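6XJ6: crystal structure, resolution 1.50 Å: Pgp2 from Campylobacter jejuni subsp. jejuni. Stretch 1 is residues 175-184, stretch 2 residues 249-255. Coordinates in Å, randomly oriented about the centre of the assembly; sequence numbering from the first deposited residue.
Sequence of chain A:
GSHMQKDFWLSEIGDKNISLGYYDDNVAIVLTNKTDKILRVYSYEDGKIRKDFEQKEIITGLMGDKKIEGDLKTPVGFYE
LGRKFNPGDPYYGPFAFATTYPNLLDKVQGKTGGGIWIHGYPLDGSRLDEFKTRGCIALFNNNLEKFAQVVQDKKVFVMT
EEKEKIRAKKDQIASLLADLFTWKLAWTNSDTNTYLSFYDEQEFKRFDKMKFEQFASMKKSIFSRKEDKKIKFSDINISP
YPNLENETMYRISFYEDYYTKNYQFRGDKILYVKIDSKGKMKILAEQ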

# COMPACT_ATOMS: atom_id res chain seq x y z
N SER A 175 2.12 -7.77 15.66
CA SER A 175 3.57 -7.73 15.81
C SER A 175 4.16 -6.53 15.08
O SER A 175 5.08 -5.88 15.59
CB SER A 175 4.19 -9.04 15.34
OG SER A 175 4.14 -9.16 13.93
N LEU A 176 3.64 -6.21 13.90
CA LEU A 176 4.16 -5.07 13.16
C LEU A 176 3.88 -3.76 13.88
O LEU A 176 4.73 -2.86 13.90
CB LEU A 176 3.59 -5.04 11.74
CG LEU A 176 4.20 -6.03 10.75
CD1 LEU A 176 3.44 -5.98 9.45
CD2 LEU A 176 5.68 -5.75 10.51
N LEU A 177 2.70 -3.62 14.49
CA LEU A 177 2.40 -2.41 15.23
C LEU A 177 3.32 -2.26 16.43
O LEU A 177 3.79 -1.16 16.74
CB LEU A 177 0.94 -2.40 15.67
CG LEU A 177 -0.04 -2.04 14.55
CD1 LEU A 177 -1.45 -2.42 14.91
CD2 LEU A 177 0.04 -0.55 14.27
N ALA A 178 3.60 -3.36 17.13
CA ALA A 178 4.55 -3.30 18.23
C ALA A 178 5.93 -2.91 17.73
O ALA A 178 6.63 -2.11 18.36
CB ALA A 178 4.58 -4.64 18.96
N ASP A 179 6.35 -3.47 16.58
CA ASP A 179 7.63 -3.09 16.00
C ASP A 179 7.64 -1.62 15.60
O ASP A 179 8.64 -0.91 15.81
CB ASP A 179 7.93 -3.95 14.78
CG ASP A 179 8.32 -5.37 15.13
OD1 ASP A 179 8.67 -5.64 16.30
OD2 ASP A 179 8.29 -6.23 14.22
N LEU A 180 6.55 -1.15 15.00
CA LEU A 180 6.45 0.25 14.60
C LEU A 180 6.72 1.19 15.77
O LEU A 180 7.47 2.16 15.65
CB LEU A 180 5.07 0.52 14.01
CG LEU A 180 4.80 1.94 13.53
CD1 LEU A 180 5.60 2.24 12.27
CD2 LEU A 180 3.32 2.14 13.28
N PHE A 181 6.09 0.92 16.92
CA PHE A 181 6.26 1.81 18.06
C PHE A 181 7.61 1.62 18.74
O PHE A 181 8.12 2.55 19.38
CB PHE A 181 5.08 1.68 19.02
CG PHE A 181 3.88 2.42 18.55
CD1 PHE A 181 3.74 3.77 18.82
CD2 PHE A 181 2.93 1.81 17.75
CE1 PHE A 181 2.66 4.48 18.35
CE2 PHE A 181 1.85 2.51 17.27
CZ PHE A 181 1.71 3.85 17.57
N THR A 182 8.22 0.43 18.60
CA THR A 182 9.57 0.22 19.09
C THR A 182 10.57 0.98 18.24
O THR A 182 11.51 1.60 18.76
CB THR A 182 9.89 -1.28 19.08
OG1 THR A 182 8.93 -1.98 19.90
CG2 THR A 182 11.30 -1.55 19.60
N TRP A 183 10.37 0.96 16.92
CA TRP A 183 11.18 1.75 16.00
C TRP A 183 11.01 3.24 16.28
O TRP A 183 11.99 4.00 16.31
CB TRP A 183 10.75 1.38 14.58
CG TRP A 183 11.20 2.25 13.44
CD1 TRP A 183 12.42 2.26 12.83
CD2 TRP A 183 10.39 3.19 12.72
NE1 TRP A 183 12.42 3.16 11.79
CE2 TRP A 183 11.18 3.74 11.70
CE3 TRP A 183 9.06 3.61 12.84
CZ2 TRP A 183 10.70 4.70 10.81
CZ3 TRP A 183 8.58 4.57 11.97
CH2 TRP A 183 9.40 5.10 10.97
N LYS A 184 9.77 3.68 16.53
CA LYS A 184 9.51 5.08 16.89
C LYS A 184 10.28 5.47 18.14
O LYS A 184 10.89 6.55 18.19
CB LYS A 184 8.01 5.27 17.11
CG LYS A 184 7.59 6.67 17.52
CD LYS A 184 6.09 6.72 17.78
CE LYS A 184 5.64 8.06 18.31
NZ LYS A 184 6.17 8.33 19.68
N MET A 249 4.57 -9.26 3.23
CA MET A 249 4.81 -7.83 3.11
C MET A 249 3.56 -7.07 3.51
O MET A 249 2.43 -7.55 3.36
CB MET A 249 5.19 -7.46 1.68
CG MET A 249 6.52 -8.03 1.28
SD MET A 249 6.97 -7.65 -0.41
CE MET A 249 7.01 -5.88 -0.36
N TYR A 250 3.79 -5.88 4.06
CA TYR A 250 2.71 -4.99 4.45
C TYR A 250 3.11 -3.56 4.11
O TYR A 250 4.29 -3.22 4.04
CB TYR A 250 2.44 -5.04 5.96
CG TYR A 250 1.68 -6.26 6.42
CD1 TYR A 250 2.31 -7.47 6.61
CD2 TYR A 250 0.32 -6.18 6.70
CE1 TYR A 250 1.59 -8.60 7.06
CE2 TYR A 250 -0.39 -7.29 7.13
CZ TYR A 250 0.25 -8.48 7.30
OH TYR A 250 -0.47 -9.58 7.75
N ARG A 251 2.08 -2.73 3.91
CA ARG A 251 2.24 -1.29 3.82
C ARG A 251 1.71 -0.69 5.11
O ARG A 251 0.64 -1.07 5.58
CB ARG A 251 1.46 -0.73 2.63
CG ARG A 251 1.77 0.71 2.37
CD ARG A 251 0.85 1.29 1.33
NE ARG A 251 -0.26 1.92 2.00
CZ ARG A 251 -0.87 3.03 1.60
NH1 ARG A 251 -0.50 3.66 0.49
NH2 ARG A 251 -1.86 3.52 2.32
N ILE A 252 2.48 0.23 5.69
CA ILE A 252 2.09 0.93 6.92
C ILE A 252 2.14 2.41 6.61
O ILE A 252 3.21 2.95 6.31
CB ILE A 252 3.05 0.61 8.08
CG1 ILE A 252 3.16 -0.90 8.30
CG2 ILE A 252 2.55 1.32 9.35
CD1 ILE A 252 4.18 -1.30 9.34
N SER A 253 0.99 3.08 6.68
CA SER A 253 0.93 4.52 6.47
C SER A 253 0.38 5.18 7.72
O SER A 253 -0.41 4.59 8.47
CB SER A 253 0.08 4.88 5.25
OG SER A 253 -1.26 4.46 5.38
N PHE A 254 0.82 6.41 7.97
CA PHE A 254 0.41 7.12 9.16
C PHE A 254 0.83 8.57 9.02
O PHE A 254 1.66 8.91 8.18
CB PHE A 254 1.01 6.51 10.43
CG PHE A 254 2.51 6.36 10.39
CD1 PHE A 254 3.33 7.33 10.93
CD2 PHE A 254 3.09 5.24 9.82
CE1 PHE A 254 4.71 7.19 10.90
CE2 PHE A 254 4.47 5.10 9.79
CZ PHE A 254 5.27 6.06 10.33
N TYR A 255 0.23 9.42 9.85
CA TYR A 255 0.64 10.81 9.98
C TYR A 255 1.66 10.92 11.10
O TYR A 255 1.50 10.31 12.16
CB TYR A 255 -0.55 11.71 10.32
CG TYR A 255 -1.53 11.97 9.21
CD1 TYR A 255 -2.87 11.65 9.36
CD2 TYR A 255 -1.12 12.55 8.02
CE1 TYR A 255 -3.78 11.90 8.35
CE2 TYR A 255 -2.03 12.80 7.00
CZ TYR A 255 -3.35 12.47 7.17
OH TYR A 255 -4.25 12.71 6.16

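The helix of residues 175-184 packs on the strand of residues 249-255 entirely through apolar side chains, with no hydrogen bond between the two stretches. At the centre lies Ile-252, which touches two leucines one helical turn apart: its CD1 lies 4.5 Å from CB of Leu-176, and its CG2 lies 4.1 Å from CD2 of Leu-180. The branched isoleucine thus reaches both leucine side chains, with CD1 nearer Leu-176 and CG2 nearer Leu-180.

Toward the start of the strand, Leu-176 makes the tightest contact of the interface, its CD1 3.4 Å from CD1 of Tyr-250. This methyl sits over one face of the tyrosine ring, so that the flat aromatic surface receives the leucine while the hydroxyl OH is hydrogen-bonded elsewhere in the structure. Farther along the strand, CD1 of Leu-180 approaches CE2 of Phe-254 at 4.0 Å, and CZ3 of Trp-183 lies 4.0 Å from CZ of the same phenylalanine. The phenylalanine CZ meets the edge of the indole, near its plane.

The pattern follows from secondary structure. Alternation along the strand directs the CA-to-CB bonds of Tyr-250, Ile-252 and Phe-254 toward the helix, whereas those of Met-249 and Arg-251 point away. On the helix, the spacing of Leu-176, Leu-180 and Trp-183 brings all three onto the face that meets the strand. The axes cross at -50° and approach to 11.0 Å, a separation bridged by these large side chains; together the stretches bury 275 Å².

Polar groups lie outside this contact. Trp-183 contributes carbon to the interface while its NE1 is hydrogen-bonded elsewhere. Asp-179 and Lys-184 do not reach the strand, and Thr-182 instead turns back on its own helix, where OG1 donates a 2.8 Å hydrogen bond to O of Ala-178.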